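Local coordinates for transcriptional regulator, LacI family protein (Rhodococcus jostii, PDB 3K9C) that probably binds a regulatory DNA sequence and controls transcription there, as expected of a LacI-family regulator, at residues Ser11-Gly16 and Arg66-Ile71; Val17-Gln22 and Leu46-Pro51; Tyr34-Arg39 and Met243-Val248. One frame throughout, in Å; residues are numbered along the deposited sequence.

Contact 1 (Ser11-Gly16 and Arg66-Ile71)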
ATOM      1  N   SER B  11     -19.113  -2.648  27.478  1.00 61.72           N
ATOM      2  CA  SER B  11     -17.852  -3.210  27.944  1.00 60.69           C
ATOM      3  C   SER B  11     -16.812  -3.192  26.824  1.00 60.03           C
ATOM      4  O   SER B  11     -15.666  -3.594  27.028  1.00 60.61           O
ATOM      5  CB  SER B  11     -18.062  -4.649  28.408  1.00 59.83           C
ATOM      6  OG  SER B  11     -18.446  -5.470  27.319  1.00 59.10           O
ATOM      7  N   SER B  12     -17.227  -2.741  25.640  1.00 58.86           N
ATOM      8  CA  SER B  12     -16.349  -2.650  24.470  1.00 55.81           C
ATOM      9  C   SER B  12     -16.413  -1.227  23.921  1.00 54.20           C
ATOM     10  O   SER B  12     -17.350  -0.871  23.204  1.00 52.69           O
ATOM     11  CB  SER B  12     -16.791  -3.644  23.390  1.00 55.56           C
ATOM     12  OG  SER B  12     -16.658  -4.983  23.840  1.00 55.04           O
ATOM     13  N   ARG B  13     -15.405  -0.424  24.259  1.00 52.18           N
ATOM     14  CA  ARG B  13     -15.343   0.976  23.845  1.00 50.16           C
ATOM     15  C   ARG B  13     -14.633   1.159  22.501  1.00 47.55           C
ATOM     16  O   ARG B  13     -13.546   0.619  22.279  1.00 45.69           O
ATOM     17  CB  ARG B  13     -14.662   1.791  24.945  1.00 52.02           C
ATOM     18  CG  ARG B  13     -15.116   1.375  26.346  1.00 55.31           C
ATOM     19  CD  ARG B  13     -14.639   2.322  27.440  1.00 57.74           C
ATOM     20  NE  ARG B  13     -15.401   3.569  27.468  1.00 61.14           N
ATOM     21  CZ  ARG B  13     -16.715   3.644  27.671  1.00 62.46           C
ATOM     22  NH1 ARG B  13     -17.428   2.542  27.864  1.00 63.29           N
ATOM     23  NH2 ARG B  13     -17.317   4.826  27.684  1.00 63.24           N
ATOM     24  N   LEU B  14     -15.259   1.937  21.619  1.00 43.62           N
ATOM     25  CA  LEU B  14     -14.743   2.173  20.277  1.00 41.06           C
ATOM     26  C   LEU B  14     -14.090   3.514  20.006  1.00 38.49           C
ATOM     27  O   LEU B  14     -14.553   4.556  20.468  1.00 39.48           O
ATOM     28  CB  LEU B  14     -15.861   2.014  19.240  1.00 43.52           C
ATOM     29  CG  LEU B  14     -16.653   0.713  19.118  1.00 46.00           C
ATOM     30  CD1 LEU B  14     -15.698  -0.450  18.877  1.00 46.20           C
ATOM     31  CD2 LEU B  14     -17.472   0.499  20.378  1.00 47.22           C
ATOM     32  N   LEU B  15     -13.010   3.468  19.236  1.00 33.69           N
ATOM     33  CA  LEU B  15     -12.308   4.666  18.804  1.00 30.59           C
ATOM     34  C   LEU B  15     -12.385   4.637  17.275  1.00 28.11           C
ATOM     35  O   LEU B  15     -12.018   3.643  16.641  1.00 26.85           O
ATOM     36  CB  LEU B  15     -10.850   4.658  19.254  1.00 29.28           C
ATOM     37  CG  LEU B  15     -10.586   5.059  20.708  1.00 30.44           C
ATOM     38  CD1 LEU B  15      -9.086   5.278  20.897  1.00 29.47           C
ATOM     39  CD2 LEU B  15     -11.344   6.336  21.039  1.00 26.89           C
ATOM     40  N   GLY B  16     -12.890   5.717  16.694  1.00 25.23           N
ATOM     41  CA  GLY B  16     -13.014   5.778  15.253  1.00 23.67           C
ATOM     42  C   GLY B  16     -11.748   6.277  14.595  1.00 22.12           C
ATOM     43  O   GLY B  16     -11.130   7.227  15.068  1.00 23.06           O
ATOM     44  N   ARG B  66     -20.870   3.713  17.476  1.00 42.65           N
ATOM     45  CA  ARG B  66     -20.675   4.197  18.838  1.00 45.12           C
ATOM     46  C   ARG B  66     -19.233   4.585  19.160  1.00 43.95           C
ATOM     47  O   ARG B  66     -18.664   4.136  20.157  1.00 44.24           O
ATOM     48  CB  ARG B  66     -21.176   3.148  19.832  1.00 48.52           C
ATOM     49  CG  ARG B  66     -22.632   2.750  19.605  1.00 54.63           C
ATOM     50  CD  ARG B  66     -23.557   3.969  19.626  1.00 58.46           C
ATOM     51  NE  ARG B  66     -24.947   3.621  19.331  1.00 62.28           N
ATOM     52  CZ  ARG B  66     -25.698   2.816  20.080  1.00 63.98           C
ATOM     53  NH1 ARG B  66     -25.199   2.264  21.181  1.00 64.68           N
ATOM     54  NH2 ARG B  66     -26.952   2.561  19.727  1.00 64.65           N
ATOM     55  N   CYS B  67     -18.651   5.429  18.315  1.00 42.58           N
ATOM     56  CA  CYS B  67     -17.282   5.897  18.512  1.00 41.24           C
ATOM     57  C   CYS B  67     -17.257   6.982  19.583  1.00 40.25           C
ATOM     58  O   CYS B  67     -18.010   7.958  19.503  1.00 39.23           O
ATOM     59  CB  CYS B  67     -16.718   6.470  17.207  1.00 41.69           C
ATOM     60  SG  CYS B  67     -16.711   5.317  15.817  1.00 43.01           S
ATOM     61  N   GLU B  68     -16.388   6.813  20.577  1.00 38.50           N
ATOM     62  CA  GLU B  68     -16.254   7.781  21.666  1.00 37.59           C
ATOM     63  C   GLU B  68     -15.292   8.893  21.285  1.00 35.69           C
ATOM     64  O   GLU B  68     -15.070   9.838  22.045  1.00 36.24           O
ATOM     65  CB  GLU B  68     -15.754   7.087  22.930  1.00 38.51           C
ATOM     66  CG  GLU B  68     -16.789   6.205  23.592  1.00 42.37           C
ATOM     67  CD  GLU B  68     -16.221   5.440  24.765  1.00 44.60           C
ATOM     68  OE1 GLU B  68     -15.533   6.067  25.602  1.00 44.78           O
ATOM     69  OE2 GLU B  68     -16.467   4.218  24.848  1.00 45.95           O
ATOM     70  N   ALA B  69     -14.716   8.767  20.098  1.00 31.74           N
ATOM     71  CA  ALA B  69     -13.784   9.754  19.594  1.00 29.56           C
ATOM     72  C   ALA B  69     -13.506   9.434  18.138  1.00 28.44           C
ATOM     73  O   ALA B  69     -13.694   8.301  17.693  1.00 28.23           O
ATOM     74  CB  ALA B  69     -12.489   9.719  20.403  1.00 30.39           C
ATOM     75  N   ALA B  70     -13.071  10.443  17.398  1.00 26.32           N
ATOM     76  CA  ALA B  70     -12.747  10.276  15.994  1.00 26.39           C
ATOM     77  C   ALA B  70     -11.333  10.774  15.762  1.00 24.70           C
ATOM     78  O   ALA B  70     -11.031  11.938  16.024  1.00 25.42           O
ATOM     79  CB  ALA B  70     -13.732  11.058  15.120  1.00 24.76           C
ATOM     80  N   ILE B  71     -10.473   9.877  15.292  1.00 25.36           N
ATOM     81  CA  ILE B  71      -9.084  10.197  14.979  1.00 24.22           C
ATOM     82  C   ILE B  71      -8.956  10.214  13.448  1.00 25.05           C
ATOM     83  O   ILE B  71      -9.114   9.180  12.788  1.00 22.64           O
ATOM     84  CB  ILE B  71      -8.140   9.131  15.547  1.00 26.05           C
ATOM     85  CG1 ILE B  71      -8.203   9.144  17.073  1.00 25.80           C
ATOM     86  CG2 ILE B  71      -6.720   9.372  15.051  1.00 25.50           C
ATOM     87  CD1 ILE B  71      -7.491   7.986  17.713  1.00 29.29           C
TER
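Gly16 lies in register with Ala70 where strands 13-16 and 69-71 run roughly parallel, their axes closing to 4.8 Å at an angle of 35°, and three backbone bonds link the two segments. Glu68 N gives its hydrogen to Leu14 O at 2.9 Å in a nearly straight bond (173°). Past the corner that the chain turns at Glu68, Gly16 uses both of its polar atoms: its N donates to Ala69 O, and its O accepts from Ile71 N at 2.7 Å. Cys67 SG lies over the glycine, 3.8 Å from Gly16 CA, on ground that a side chain at this position would claim.

Arg13 and Glu68 form a salt bridge near the start of strand 13-16. The arginine chain bends at chi3 (76°), which sets NE back toward the carboxylate. Arg13 NE reaches Glu68 OE1 at 3.1 Å in a weak, bent hydrogen bond, so charge attraction probably counts for more here than a well-directed bond; the exact place of the other oxygen is less sure. Leu15 supplies the apolar part: its CD2 branch meets Ala69 CB at 3.6 Å, while CD1 only brushes Ile71 CD1.

Strand 13-20 is bonded along its other edge to strand 42-49, through Arg13 and Leu15, and Tyr42 of that strand adds a weak bond to Arg13. On the far edge of 67-73, Ala70 pairs with Pro90 and Leu92. Helix 240-255 covers Leu15, Glu68 and Ala69 with Ile255, while Leu14 packs on Glu65 of the second subunit.

Contact 2 (Val17-Gln22 and Leu46-Pro51)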
ATOM      1  N   VAL B  17     -11.357   5.635  13.502  1.00 21.85           N
ATOM      2  CA  VAL B  17     -10.152   6.052  12.786  1.00 20.18           C
ATOM      3  C   VAL B  17     -10.396   6.201  11.282  1.00 18.66           C
ATOM      4  O   VAL B  17     -10.732   5.235  10.605  1.00 19.79           O
ATOM      5  CB  VAL B  17      -8.998   5.035  12.998  1.00 19.31           C
ATOM      6  CG1 VAL B  17      -7.752   5.485  12.241  1.00 14.48           C
ATOM      7  CG2 VAL B  17      -8.698   4.892  14.476  1.00 18.90           C
ATOM      8  N   VAL B  18     -10.240   7.415  10.764  1.00 19.62           N
ATOM      9  CA  VAL B  18     -10.406   7.665   9.331  1.00 18.34           C
ATOM     10  C   VAL B  18      -8.997   7.661   8.712  1.00 18.42           C
ATOM     11  O   VAL B  18      -8.098   8.329   9.222  1.00 18.25           O
ATOM     12  CB  VAL B  18     -11.092   9.033   9.097  1.00 18.55           C
ATOM     13  CG1 VAL B  18     -11.274   9.300   7.610  1.00 17.20           C
ATOM     14  CG2 VAL B  18     -12.458   9.049   9.792  1.00 20.88           C
ATOM     15  N   PHE B  19      -8.796   6.907   7.630  1.00 18.26           N
ATOM     16  CA  PHE B  19      -7.472   6.837   6.989  1.00 17.95           C
ATOM     17  C   PHE B  19      -7.560   6.570   5.489  1.00 20.33           C
ATOM     18  O   PHE B  19      -8.566   6.055   4.996  1.00 20.57           O
ATOM     19  CB  PHE B  19      -6.626   5.726   7.626  1.00 16.53           C
ATOM     20  CG  PHE B  19      -6.968   4.356   7.131  1.00 19.72           C
ATOM     21  CD1 PHE B  19      -6.113   3.681   6.270  1.00 20.29           C
ATOM     22  CD2 PHE B  19      -8.160   3.747   7.505  1.00 18.97           C
ATOM     23  CE1 PHE B  19      -6.440   2.416   5.787  1.00 20.08           C
ATOM     24  CE2 PHE B  19      -8.497   2.491   7.032  1.00 19.84           C
ATOM     25  CZ  PHE B  19      -7.637   1.821   6.173  1.00 23.27           C
ATOM     26  N   GLU B  20      -6.490   6.905   4.771  1.00 21.23           N
ATOM     27  CA  GLU B  20      -6.438   6.701   3.325  1.00 23.12           C
ATOM     28  C   GLU B  20      -5.996   5.294   2.947  1.00 22.25           C
ATOM     29  O   GLU B  20      -4.870   4.879   3.242  1.00 21.34           O
ATOM     30  CB  GLU B  20      -5.482   7.701   2.675  1.00 23.90           C
ATOM     31  CG  GLU B  20      -6.021   9.104   2.561  1.00 31.54           C
ATOM     32  CD  GLU B  20      -4.975  10.083   2.059  1.00 36.05           C
ATOM     33  OE1 GLU B  20      -4.275   9.767   1.066  1.00 37.49           O
ATOM     34  OE2 GLU B  20      -4.858  11.170   2.658  1.00 39.46           O
ATOM     35  N   LEU B  21      -6.890   4.571   2.285  1.00 22.20           N
ATOM     36  CA  LEU B  21      -6.599   3.217   1.836  1.00 23.19           C
ATOM     37  C   LEU B  21      -5.354   3.234   0.934  1.00 23.56           C
ATOM     38  O   LEU B  21      -5.178   4.130   0.109  1.00 23.95           O
ATOM     39  CB  LEU B  21      -7.798   2.661   1.061  1.00 24.19           C
ATOM     40  CG  LEU B  21      -8.009   1.145   1.096  1.00 25.79           C
ATOM     41  CD1 LEU B  21      -8.171   0.691   2.535  1.00 26.53           C
ATOM     42  CD2 LEU B  21      -9.246   0.768   0.282  1.00 27.03           C
ATOM     43  N   GLN B  22      -4.485   2.248   1.103  1.00 25.62           N
ATOM     44  CA  GLN B  22      -3.279   2.161   0.287  1.00 28.37           C
ATOM     45  C   GLN B  22      -2.293   3.332   0.436  1.00 28.44           C
ATOM     46  O   GLN B  22      -1.548   3.635  -0.492  1.00 29.58           O
ATOM     47  CB  GLN B  22      -3.654   2.011  -1.192  1.00 30.84           C
ATOM     48  CG  GLN B  22      -4.613   0.871  -1.465  1.00 33.54           C
ATOM     49  CD  GLN B  22      -4.644   0.481  -2.924  1.00 34.42           C
ATOM     50  OE1 GLN B  22      -3.618   0.110  -3.493  1.00 36.54           O
ATOM     51  NE2 GLN B  22      -5.824   0.556  -3.541  1.00 33.02           N
ATOM     52  N   LEU B  46     -12.291   1.248  11.776  1.00 22.08           N
ATOM     53  CA  LEU B  46     -11.707   1.963  10.652  1.00 22.61           C
ATOM     54  C   LEU B  46     -12.808   2.360   9.689  1.00 22.43           C
ATOM     55  O   LEU B  46     -13.817   1.670   9.573  1.00 21.82           O
ATOM     56  CB  LEU B  46     -10.748   1.063   9.882  1.00 22.52           C
ATOM     57  CG  LEU B  46      -9.611   0.362  10.605  1.00 22.03           C
ATOM     58  CD1 LEU B  46      -8.997  -0.676   9.670  1.00 21.12           C
ATOM     59  CD2 LEU B  46      -8.600   1.388  11.048  1.00 20.92           C
ATOM     60  N   SER B  47     -12.600   3.479   9.009  1.00 21.52           N
ATOM     61  CA  SER B  47     -13.510   3.967   7.983  1.00 21.05           C
ATOM     62  C   SER B  47     -12.512   4.485   6.968  1.00 21.01           C
ATOM     63  O   SER B  47     -11.766   5.431   7.249  1.00 21.17           O
ATOM     64  CB  SER B  47     -14.386   5.104   8.492  1.00 21.28           C
ATOM     65  OG  SER B  47     -15.303   5.494   7.482  1.00 21.04           O
ATOM     66  N   ALA B  48     -12.488   3.867   5.793  1.00 18.07           N
ATOM     67  CA  ALA B  48     -11.513   4.239   4.782  1.00 18.96           C
ATOM     68  C   ALA B  48     -11.903   5.311   3.779  1.00 19.77           C
ATOM     69  O   ALA B  48     -13.060   5.423   3.372  1.00 20.84           O
ATOM     70  CB  ALA B  48     -11.063   2.989   4.032  1.00 19.80           C
ATOM     71  N   VAL B  49     -10.911   6.100   3.390  1.00 19.25           N
ATOM     72  CA  VAL B  49     -11.087   7.134   2.388  1.00 20.33           C
ATOM     73  C   VAL B  49     -10.370   6.591   1.144  1.00 21.55           C
ATOM     74  O   VAL B  49      -9.269   6.036   1.252  1.00 21.71           O
ATOM     75  CB  VAL B  49     -10.434   8.477   2.825  1.00 19.84           C
ATOM     76  CG1 VAL B  49     -10.499   9.491   1.682  1.00 20.79           C
ATOM     77  CG2 VAL B  49     -11.144   9.026   4.060  1.00 17.89           C
ATOM     78  N   ALA B  50     -11.010   6.729  -0.019  1.00 20.57           N
ATOM     79  CA  ALA B  50     -10.453   6.277  -1.295  1.00 19.22           C
ATOM     80  C   ALA B  50     -11.026   7.150  -2.407  1.00 20.16           C
ATOM     81  O   ALA B  50     -11.983   7.888  -2.183  1.00 20.45           O
ATOM     82  CB  ALA B  50     -10.805   4.824  -1.536  1.00 17.18           C
ATOM     83  N   PRO B  51     -10.459   7.073  -3.626  1.00 21.22           N
ATOM     84  CA  PRO B  51     -10.972   7.899  -4.726  1.00 20.73           C
ATOM     85  C   PRO B  51     -12.489   7.854  -4.875  1.00 20.77           C
ATOM     86  O   PRO B  51     -13.117   8.883  -5.100  1.00 21.03           O
ATOM     87  CB  PRO B  51     -10.248   7.339  -5.951  1.00 21.62           C
ATOM     88  CG  PRO B  51      -8.925   6.911  -5.378  1.00 21.43           C
ATOM     89  CD  PRO B  51      -9.347   6.223  -4.088  1.00 21.55           C
TER
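Val18 and Val49 meet branch to branch on one face of the parallel pair 17-20 and 46-49, Val18 CG1 lying 3.6 Å from Val49 CG2. Val18 puts CG1 anti to its backbone N (chi1 -180°), whereas the Val49 branch that answers it, CG2, sits beside the backbone N. Ser47 shares this face, and its OG turns from the contact to the carbonyl of Ala58.

Val17, Phe19, Leu46 and Ala48 take the other face. Phe19 is the side chain that reaches across: with chi1 at 79°, CG stands between the backbone N and the carbonyl carbon. One rim atom, CE2, does the touching, and it meets two CB atoms obliquely, 3.9 Å from Leu46 CB and 4.0 Å from Ala48 CB. Leu46 CD1 and CD2 come up to the same ring carbon, and CD2 also touches Val17 CB at 4.2 Å. Beyond the strand, Leu21 brings CD1 to Ala48 CB, which is thus met by both the ring and the leucine.

Between the two faces runs a ladder of backbone bonds: Ser47 N to Val17 O, a weak 3.3 Å bond from Phe19 N to Ser47 O, then Val49 N to Phe19 O at 2.8 Å and Leu21 N to Val49 O at 3.0 Å. Ala48 N is bonded to Tyr34 OH of the second subunit. Helix 24-39 covers the Phe19 face and helix 55-63 the Val18 face. Strand 13-20, helix 24-39 and strand 42-49 form a beta-alpha-beta crossover, the building unit of the alpha/beta, Rossmann-like lobes of periplasmic-binding-protein-type regulators.

Contact 3 (Tyr34-Arg39 and Met243-Val248)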
ATOM      1  N   TYR B  34      -4.045   0.432  16.385  1.00 20.13           N
ATOM      2  CA  TYR B  34      -4.739  -0.771  16.815  1.00 19.19           C
ATOM      3  C   TYR B  34      -4.068  -1.307  18.079  1.00 20.28           C
ATOM      4  O   TYR B  34      -4.739  -1.637  19.056  1.00 19.04           O
ATOM      5  CB  TYR B  34      -4.654  -1.850  15.740  1.00 19.19           C
ATOM      6  CG  TYR B  34      -5.852  -1.975  14.822  1.00 21.39           C
ATOM      7  CD1 TYR B  34      -5.706  -1.811  13.449  1.00 20.11           C
ATOM      8  CD2 TYR B  34      -7.111  -2.348  15.315  1.00 19.86           C
ATOM      9  CE1 TYR B  34      -6.773  -2.023  12.574  1.00 21.26           C
ATOM     10  CE2 TYR B  34      -8.192  -2.561  14.450  1.00 19.34           C
ATOM     11  CZ  TYR B  34      -8.011  -2.400  13.078  1.00 21.10           C
ATOM     12  OH  TYR B  34      -9.038  -2.629  12.198  1.00 21.45           O
ATOM     13  N   ALA B  35      -2.740  -1.392  18.043  1.00 19.21           N
ATOM     14  CA  ALA B  35      -1.969  -1.910  19.167  1.00 23.18           C
ATOM     15  C   ALA B  35      -2.057  -1.023  20.405  1.00 24.03           C
ATOM     16  O   ALA B  35      -2.260  -1.520  21.515  1.00 27.86           O
ATOM     17  CB  ALA B  35      -0.503  -2.110  18.753  1.00 20.86           C
ATOM     18  N   ALA B  36      -1.914   0.287  20.227  1.00 24.18           N
ATOM     19  CA  ALA B  36      -1.999   1.208  21.361  1.00 24.97           C
ATOM     20  C   ALA B  36      -3.407   1.137  21.962  1.00 25.59           C
ATOM     21  O   ALA B  36      -3.584   1.128  23.185  1.00 24.66           O
ATOM     22  CB  ALA B  36      -1.689   2.630  20.909  1.00 23.23           C
ATOM     23  N   ALA B  37      -4.400   1.070  21.082  1.00 25.46           N
ATOM     24  CA  ALA B  37      -5.796   0.992  21.484  1.00 26.28           C
ATOM     25  C   ALA B  37      -6.038  -0.222  22.377  1.00 26.97           C
ATOM     26  O   ALA B  37      -6.649  -0.110  23.442  1.00 26.26           O
ATOM     27  CB  ALA B  37      -6.682   0.907  20.247  1.00 28.95           C
ATOM     28  N   THR B  38      -5.566  -1.380  21.925  1.00 27.45           N
ATOM     29  CA  THR B  38      -5.724  -2.624  22.668  1.00 29.11           C
ATOM     30  C   THR B  38      -5.064  -2.550  24.042  1.00 29.30           C
ATOM     31  O   THR B  38      -5.614  -3.027  25.030  1.00 28.89           O
ATOM     32  CB  THR B  38      -5.114  -3.801  21.900  1.00 31.11           C
ATOM     33  OG1 THR B  38      -5.860  -4.019  20.698  1.00 33.15           O
ATOM     34  CG2 THR B  38      -5.142  -5.069  22.744  1.00 31.81           C
ATOM     35  N   ARG B  39      -3.883  -1.951  24.103  1.00 29.06           N
ATOM     36  CA  ARG B  39      -3.187  -1.832  25.374  1.00 30.90           C
ATOM     37  C   ARG B  39      -4.005  -1.014  26.366  1.00 30.81           C
ATOM     38  O   ARG B  39      -3.829  -1.147  27.577  1.00 32.02           O
ATOM     39  CB  ARG B  39      -1.793  -1.202  25.169  1.00 31.00           C
ATOM     40  CG  ARG B  39      -0.808  -2.118  24.423  1.00 31.55           C
ATOM     41  CD  ARG B  39       0.639  -1.690  24.624  1.00 34.63           C
ATOM     42  NE  ARG B  39       0.957  -0.435  23.946  1.00 36.29           N
ATOM     43  CZ  ARG B  39       1.197  -0.329  22.643  1.00 37.25           C
ATOM     44  NH1 ARG B  39       1.159  -1.407  21.869  1.00 37.61           N
ATOM     45  NH2 ARG B  39       1.482   0.856  22.115  1.00 36.99           N
HETATM   46  N   MSE B 243       3.708   8.107  17.694  1.00 26.35           N
HETATM   47  CA  MSE B 243       2.666   8.992  17.206  1.00 26.01           C
HETATM   48  C   MSE B 243       1.296   8.334  17.421  1.00 23.64           C
HETATM   49  O   MSE B 243       0.340   8.995  17.817  1.00 23.25           O
HETATM   50  CB  MSE B 243       2.888   9.299  15.724  1.00 28.91           C
HETATM   51  CG  MSE B 243       2.081  10.482  15.223  1.00 34.31           C
HETATM   52 SE   MSE B 243       2.617  10.960  13.416  1.00 42.45          SE
HETATM   53  CE  MSE B 243       4.214  11.928  13.898  1.00 38.15           C
ATOM     54  N   ALA B 244       1.212   7.029  17.175  1.00 23.11           N
ATOM     55  CA  ALA B 244      -0.040   6.293  17.354  1.00 23.17           C
ATOM     56  C   ALA B 244      -0.464   6.266  18.824  1.00 24.30           C
ATOM     57  O   ALA B 244      -1.635   6.477  19.143  1.00 22.53           O
ATOM     58  CB  ALA B 244       0.110   4.870  16.836  1.00 23.19           C
ATOM     59  N   GLU B 245       0.488   6.000  19.720  1.00 26.32           N
ATOM     60  CA  GLU B 245       0.190   5.951  21.151  1.00 28.05           C
ATOM     61  C   GLU B 245      -0.273   7.312  21.647  1.00 26.17           C
ATOM     62  O   GLU B 245      -1.189   7.403  22.461  1.00 26.75           O
ATOM     63  CB  GLU B 245       1.427   5.526  21.957  1.00 31.98           C
ATOM     64  CG  GLU B 245       1.998   4.174  21.597  1.00 39.92           C
ATOM     65  CD  GLU B 245       2.910   3.625  22.686  1.00 44.63           C
ATOM     66  OE1 GLU B 245       2.400   3.331  23.790  1.00 46.66           O
ATOM     67  OE2 GLU B 245       4.131   3.488  22.445  1.00 47.56           O
ATOM     68  N   ALA B 246       0.373   8.366  21.158  1.00 25.67           N
ATOM     69  CA  ALA B 246       0.040   9.731  21.547  1.00 25.62           C
ATOM     70  C   ALA B 246      -1.351  10.120  21.048  1.00 27.32           C
ATOM     71  O   ALA B 246      -2.109  10.796  21.751  1.00 28.37           O
ATOM     72  CB  ALA B 246       1.075  10.688  21.002  1.00 24.83           C
ATOM     73  N   ALA B 247      -1.688   9.691  19.835  1.00 24.91           N
ATOM     74  CA  ALA B 247      -2.993   9.996  19.275  1.00 24.08           C
ATOM     75  C   ALA B 247      -4.085   9.312  20.104  1.00 25.11           C
ATOM     76  O   ALA B 247      -5.110   9.928  20.421  1.00 24.53           O
ATOM     77  CB  ALA B 247      -3.057   9.537  17.818  1.00 22.48           C
ATOM     78  N   VAL B 248      -3.866   8.043  20.449  1.00 25.03           N
ATOM     79  CA  VAL B 248      -4.834   7.296  21.252  1.00 28.12           C
ATOM     80  C   VAL B 248      -4.994   7.924  22.646  1.00 30.04           C
ATOM     81  O   VAL B 248      -6.119   8.088  23.118  1.00 32.07           O
ATOM     82  CB  VAL B 248      -4.431   5.794  21.406  1.00 25.25           C
ATOM     83  CG1 VAL B 248      -5.256   5.132  22.507  1.00 24.30           C
ATOM     84  CG2 VAL B 248      -4.674   5.056  20.101  1.00 24.46           C
TER
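Arg39 and Glu245 cross at about a right angle, with the guanidinium and carboxylate planes 86° apart. Arg39 NH2 donates to Glu245 OE1 at 3.1 Å, and the bond is fairly straight. The two groups use their planes differently: the oxygen lies near the guanidinium plane, at its edge, while the nitrogen stands well above the carboxylate plane. This is therefore a one-point salt bridge, unlike the side-by-side arrangement in which two N-H groups face two oxygens. Arg39 bends at chi3 (-70°), and the guanidinium folds back over its own helix, one face resting on Ala36 CA with an offset toward the rim. Glu245 CG lies at the edge of the same guanidinium, 3.4 Å from Arg39 NH2, so the glutamate offers its aliphatic chain as well as its charge.

Next to this polar pair, Ala36 points its methyl toward the other helix. Ala36 CB is 3.8 Å from Glu245 CA and 3.9 Å from Val248 CG2. The valine turns CG2 beside its own backbone N, and from there the methyl also approaches Ala37 N at 4.1 Å. The axes of the two short helical segments approach to 8.6 Å, at a crossing angle of -48°, which the small Ala36 probably helps to allow. An alanine in place of Glu245 would probably leave the Arg39 guanidinium without its charged mate across the contact and freer to turn.

Helix 24-39 also lays Ile33 against Ala244 and Val248, continuing the packing toward its start. Behind it, Tyr34 and Ala37 rest on Val44 of strand 42-49; helix 240-255 sends Met243, a selenomethionine here, and Ala247 onto Val94 of strand 91-94.

In the fold
Contacts 1 and 2 divide strand 13-20 between them: its first half pairs with 66-71 along one edge, its second with 46-51 along the other, and their centres lie 16 Å apart. They join where Ile71 O of contact 1 probably accepts a hydrogen bond from Val18 N of contact 2 at 2.9 Å. Contact 3, whose centre is 13 Å from that of contact 1 and 17 Å from that of contact 2, packs two helices on this same sheet; Leu15 CD1 meets Val248 CG1 at 4.2 Å. Tyr34, in helix 24-39, packs on Leu46. All three contacts border the second subunit, contact 3 through Tyr34 alone.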